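Local coordinates for metallo-beta-lactamase family protein (Thermus thermophilus, PDB 2ZO4) that binds two zinc ions in a metallo-beta-lactamase fold and is probably a hydrolase whose substrate is not established, at residues L35-R46 with L67-L78. Numbering follows the deposited sequence.
Sequences LVDTALGTRAAR and LLTHHHPDHYGL. With ZN (zinc ion), chain B; ZN (zinc ion), chain C.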
loop_
_atom_site.group_PDB
_atom_site.type_symbol
_atom_site.label_atom_id
_atom_site.label_comp_id
_atom_site.label_asym_id
_atom_site.label_seq_id
_atom_site.Cartn_x
_atom_site.Cartn_y
_atom_site.Cartn_z
ATOM N N LEU A 35 -9.617 -5.244 -13.385
ATOM C CA LEU A 35 -8.409 -5.574 -12.639
ATOM C C LEU A 35 -8.348 -4.836 -11.307
ATOM O O LEU A 35 -8.594 -3.627 -11.245
ATOM C CB LEU A 35 -7.154 -5.243 -13.446
ATOM C CG LEU A 35 -6.401 -6.350 -14.190
ATOM C CD1 LEU A 35 -5.240 -5.732 -14.945
ATOM C CD2 LEU A 35 -5.894 -7.438 -13.252
ATOM N N VAL A 36 -8.035 -5.581 -10.250
ATOM C CA VAL A 36 -7.669 -4.995 -8.971
ATOM C C VAL A 36 -6.140 -4.914 -8.958
ATOM O O VAL A 36 -5.458 -5.945 -8.917
ATOM C CB VAL A 36 -8.204 -5.820 -7.771
ATOM C CG1 VAL A 36 -7.743 -5.223 -6.451
ATOM C CG2 VAL A 36 -9.727 -5.903 -7.814
ATOM N N ASP A 37 -5.627 -3.682 -9.022
ATOM C CA ASP A 37 -4.188 -3.377 -9.129
ATOM C C ASP A 37 -3.585 -3.781 -10.487
ATOM O O ASP A 37 -4.183 -4.568 -11.226
ATOM C CB ASP A 37 -3.408 -3.923 -7.922
ATOM C CG ASP A 37 -3.830 -3.260 -6.614
ATOM O OD1 ASP A 37 -4.378 -2.135 -6.669
ATOM O OD2 ASP A 37 -3.616 -3.854 -5.534
ATOM N N THR A 38 -2.422 -3.218 -10.822
ATOM C CA THR A 38 -1.951 -3.213 -12.217
ATOM C C THR A 38 -0.462 -3.488 -12.433
ATOM O O THR A 38 0.002 -3.449 -13.572
ATOM C CB THR A 38 -2.242 -1.852 -12.911
ATOM O OG1 THR A 38 -1.545 -0.802 -12.227
ATOM C CG2 THR A 38 -3.723 -1.550 -12.938
ATOM N N ALA A 39 0.277 -3.762 -11.359
ATOM C CA ALA A 39 1.743 -3.826 -11.412
ATOM C C ALA A 39 2.333 -2.523 -11.966
ATOM O O ALA A 39 1.828 -1.438 -11.670
ATOM C CB ALA A 39 2.222 -5.050 -12.206
ATOM N N LEU A 40 3.384 -2.625 -12.776
ATOM C CA LEU A 40 4.115 -1.436 -13.234
ATOM C C LEU A 40 4.861 -1.677 -14.547
ATOM O O LEU A 40 4.929 -2.807 -15.036
ATOM C CB LEU A 40 5.077 -0.933 -12.143
ATOM C CG LEU A 40 6.403 -1.657 -11.874
ATOM C CD1 LEU A 40 7.200 -0.886 -10.836
ATOM C CD2 LEU A 40 6.203 -3.108 -11.433
ATOM N N GLY A 41 5.426 -0.601 -15.096
ATOM C CA GLY A 41 6.010 -0.616 -16.434
ATOM C C GLY A 41 7.433 -1.123 -16.508
ATOM O O GLY A 41 8.366 -0.346 -16.703
ATOM N N THR A 42 7.600 -2.428 -16.329
ATOM C CA THR A 42 8.843 -3.103 -16.687
ATOM C C THR A 42 8.475 -4.108 -17.762
ATOM O O THR A 42 7.306 -4.468 -17.887
ATOM C CB THR A 42 9.508 -3.843 -15.495
ATOM O OG1 THR A 42 8.717 -4.974 -15.106
ATOM C CG2 THR A 42 9.700 -2.915 -14.302
ATOM N N ARG A 43 9.464 -4.559 -18.529
ATOM C CA ARG A 43 9.241 -5.582 -19.548
ATOM C C ARG A 43 8.755 -6.893 -18.921
ATOM O O ARG A 43 7.827 -7.532 -19.434
ATOM C CB ARG A 43 10.513 -5.807 -20.377
ATOM N N ALA A 44 9.371 -7.274 -17.804
ATOM C CA ALA A 44 9.017 -8.503 -17.096
ATOM C C ALA A 44 7.610 -8.464 -16.492
ATOM O O ALA A 44 6.898 -9.464 -16.519
ATOM C CB ALA A 44 10.052 -8.816 -16.025
ATOM N N ALA A 45 7.217 -7.314 -15.946
ATOM C CA ALA A 45 5.884 -7.160 -15.359
ATOM C C ALA A 45 4.788 -7.093 -16.423
ATOM O O ALA A 45 3.770 -7.776 -16.310
ATOM C CB ALA A 45 5.831 -5.941 -14.445
ATOM N N ARG A 46 5.001 -6.269 -17.451
ATOM C CA ARG A 46 4.071 -6.166 -18.585
ATOM C C ARG A 46 3.877 -7.510 -19.277
ATOM O O ARG A 46 2.754 -7.882 -19.620
ATOM C CB ARG A 46 4.573 -5.153 -19.617
ATOM C CG ARG A 46 4.472 -3.693 -19.214
ATOM C CD ARG A 46 5.151 -2.826 -20.263
ATOM N NE ARG A 46 5.017 -1.395 -19.990
ATOM C CZ ARG A 46 4.016 -0.632 -20.427
ATOM N NH1 ARG A 46 3.039 -1.155 -21.159
ATOM N NH2 ARG A 46 3.989 0.658 -20.126
ATOM N N LEU A 67 -9.479 -1.058 -10.480
ATOM C CA LEU A 67 -9.675 -0.732 -9.072
ATOM C C LEU A 67 -8.328 -0.752 -8.351
ATOM O O LEU A 67 -7.697 -1.800 -8.243
ATOM C CB LEU A 67 -10.664 -1.712 -8.419
ATOM C CG LEU A 67 -12.039 -1.873 -9.086
ATOM C CD1 LEU A 67 -12.849 -2.955 -8.402
ATOM C CD2 LEU A 67 -12.818 -0.556 -9.104
ATOM N N LEU A 68 -7.890 0.409 -7.868
ATOM C CA LEU A 68 -6.593 0.522 -7.196
ATOM C C LEU A 68 -6.724 0.525 -5.681
ATOM O O LEU A 68 -7.447 1.345 -5.115
ATOM C CB LEU A 68 -5.840 1.784 -7.647
ATOM C CG LEU A 68 -5.457 1.913 -9.124
ATOM C CD1 LEU A 68 -4.721 3.229 -9.373
ATOM C CD2 LEU A 68 -4.620 0.729 -9.601
ATOM N N THR A 69 -6.008 -0.385 -5.027
ATOM C CA THR A 69 -5.961 -0.407 -3.568
ATOM C C THR A 69 -5.205 0.808 -3.035
ATOM O O THR A 69 -5.627 1.418 -2.053
ATOM C CB THR A 69 -5.335 -1.711 -3.022
ATOM O OG1 THR A 69 -3.998 -1.850 -3.516
ATOM C CG2 THR A 69 -6.173 -2.926 -3.435
ATOM N N HIS A 70 -4.105 1.162 -3.701
ATOM C CA HIS A 70 -3.294 2.325 -3.331
ATOM C C HIS A 70 -2.309 2.760 -4.430
ATOM O O HIS A 70 -2.231 2.138 -5.494
ATOM C CB HIS A 70 -2.576 2.101 -1.990
ATOM C CG HIS A 70 -1.648 0.920 -1.970
ATOM N ND1 HIS A 70 -2.054 -0.359 -2.289
ATOM C CD2 HIS A 70 -0.344 0.824 -1.623
ATOM C CE1 HIS A 70 -1.035 -1.189 -2.156
ATOM N NE2 HIS A 70 0.014 -0.498 -1.751
ATOM N N HIS A 71 -1.562 3.826 -4.139
ATOM C CA HIS A 71 -0.716 4.522 -5.111
ATOM C C HIS A 71 0.699 3.962 -5.275
ATOM O O HIS A 71 1.461 4.466 -6.111
ATOM C CB HIS A 71 -0.575 5.994 -4.708
ATOM C CG HIS A 71 0.345 6.204 -3.546
ATOM N ND1 HIS A 71 -0.057 6.030 -2.240
ATOM C CD2 HIS A 71 1.653 6.552 -3.492
ATOM C CE1 HIS A 71 0.959 6.273 -1.430
ATOM N NE2 HIS A 71 2.007 6.593 -2.165
ATOM N N HIS A 72 1.078 2.973 -4.468
ATOM C CA HIS A 72 2.436 2.434 -4.552
ATOM C C HIS A 72 2.679 1.854 -5.948
ATOM O O HIS A 72 1.750 1.318 -6.565
ATOM C CB HIS A 72 2.716 1.409 -3.442
ATOM C CG HIS A 72 2.742 1.999 -2.062
ATOM N ND1 HIS A 72 2.701 1.225 -0.922
ATOM C CD2 HIS A 72 2.788 3.285 -1.639
ATOM C CE1 HIS A 72 2.732 2.008 0.142
ATOM N NE2 HIS A 72 2.785 3.263 -0.265
ATOM N N PRO A 73 3.921 1.974 -6.458
ATOM C CA PRO A 73 4.213 1.680 -7.866
ATOM C C PRO A 73 3.828 0.265 -8.311
ATOM O O PRO A 73 3.379 0.082 -9.438
ATOM C CB PRO A 73 5.733 1.883 -7.966
ATOM C CG PRO A 73 6.233 1.821 -6.556
ATOM C CD PRO A 73 5.133 2.379 -5.722
ATOM N N ASP A 74 3.992 -0.715 -7.424
ATOM C CA ASP A 74 3.651 -2.113 -7.713
ATOM C C ASP A 74 2.147 -2.394 -7.886
ATOM O O ASP A 74 1.765 -3.480 -8.322
ATOM C CB ASP A 74 4.269 -3.052 -6.661
ATOM C CG ASP A 74 3.927 -2.657 -5.227
ATOM O OD1 ASP A 74 3.890 -1.445 -4.908
ATOM O OD2 ASP A 74 3.707 -3.576 -4.407
ATOM N N HIS A 75 1.306 -1.421 -7.550
ATOM C CA HIS A 75 -0.149 -1.562 -7.670
ATOM C C HIS A 75 -0.723 -0.556 -8.673
ATOM O O HIS A 75 -1.713 -0.825 -9.350
ATOM C CB HIS A 75 -0.810 -1.372 -6.297
ATOM C CG HIS A 75 -0.343 -2.350 -5.260
ATOM N ND1 HIS A 75 -1.074 -3.460 -4.894
ATOM C CD2 HIS A 75 0.785 -2.384 -4.513
ATOM C CE1 HIS A 75 -0.417 -4.138 -3.971
ATOM N NE2 HIS A 75 0.716 -3.506 -3.721
ATOM N N TYR A 76 -0.053 0.585 -8.783
ATOM C CA TYR A 76 -0.567 1.774 -9.459
ATOM C C TYR A 76 0.143 2.034 -10.795
ATOM O O TYR A 76 -0.352 2.801 -11.627
ATOM C CB TYR A 76 -0.383 2.932 -8.479
ATOM C CG TYR A 76 -0.561 4.368 -8.937
ATOM C CD1 TYR A 76 -1.689 5.097 -8.571
ATOM C CD2 TYR A 76 0.448 5.030 -9.637
ATOM C CE1 TYR A 76 -1.832 6.438 -8.940
ATOM C CE2 TYR A 76 0.309 6.358 -10.020
ATOM C CZ TYR A 76 -0.827 7.057 -9.665
ATOM O OH TYR A 76 -0.946 8.376 -10.036
ATOM N N GLY A 77 1.284 1.373 -10.997
ATOM C CA GLY A 77 2.198 1.667 -12.109
ATOM C C GLY A 77 1.652 1.598 -13.528
ATOM O O GLY A 77 2.018 2.415 -14.368
ATOM N N LEU A 78 0.788 0.628 -13.808
ATOM C CA LEU A 78 0.204 0.505 -15.148
ATOM C C LEU A 78 -1.194 1.116 -15.317
ATOM O O LEU A 78 -1.781 1.025 -16.399
ATOM C CB LEU A 78 0.218 -0.950 -15.633
ATOM C CG LEU A 78 1.562 -1.548 -16.071
ATOM C CD1 LEU A 78 1.380 -2.986 -16.540
ATOM C CD2 LEU A 78 2.221 -0.713 -17.167
HETATM ZN ZN ZN B . 2.030 -0.906 -0.878
HETATM ZN ZN ZN C . 2.366 -3.758 -2.522
HETATM O O HOH W 1 3.180 -1.996 -2.115
#
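D37 grips H75 and T69 with its carboxylate. H75 ND1 donates to D37 OD2 at 2.7 Å. The oxygen lies near the plane of the imidazole, yet the ring meets it from above the carboxylate plane, the two planes standing 83° apart. T69 OG1 donates to the syn lone pair of that same D37 OD2, and T69 N reaches D37 OD1 in a nearly straight bond of 2.9 Å. Three bonds thus fix the carboxylate's rotation. T69 OG1 in turn accepts from H70 ND1. D37 is thus second shell to the zinc ion bound by H75 NE2 at 2.1 Å, and T69 is second shell to the one bound by H70 NE2; D37 stands one step behind T69. The carboxylate probably makes the H75 ring a stronger zinc ligand. These histidines, with H72 and D74, form the HxHxDH motif of the superfamily; H171, D190 and H233 complete the two zinc sites.

T38 holds the backbone of the same residue, H75, in the short helix 73-76. With chi1 at 62°, its OG1 turns back so that OG1 and N both donate to H75 O from one face of that carbonyl. L78 lies against the T38 backbone, and its CD2 sits 3.7 Å from R46 CZ, over a guanidinium face.

V36 and L67 pair in parallel, placing strands 32-36 and 65-68 side by side within a beta-alpha-beta unit. Strand 21-29 flanks V36, and helix 79-84 packs on L35 and T38.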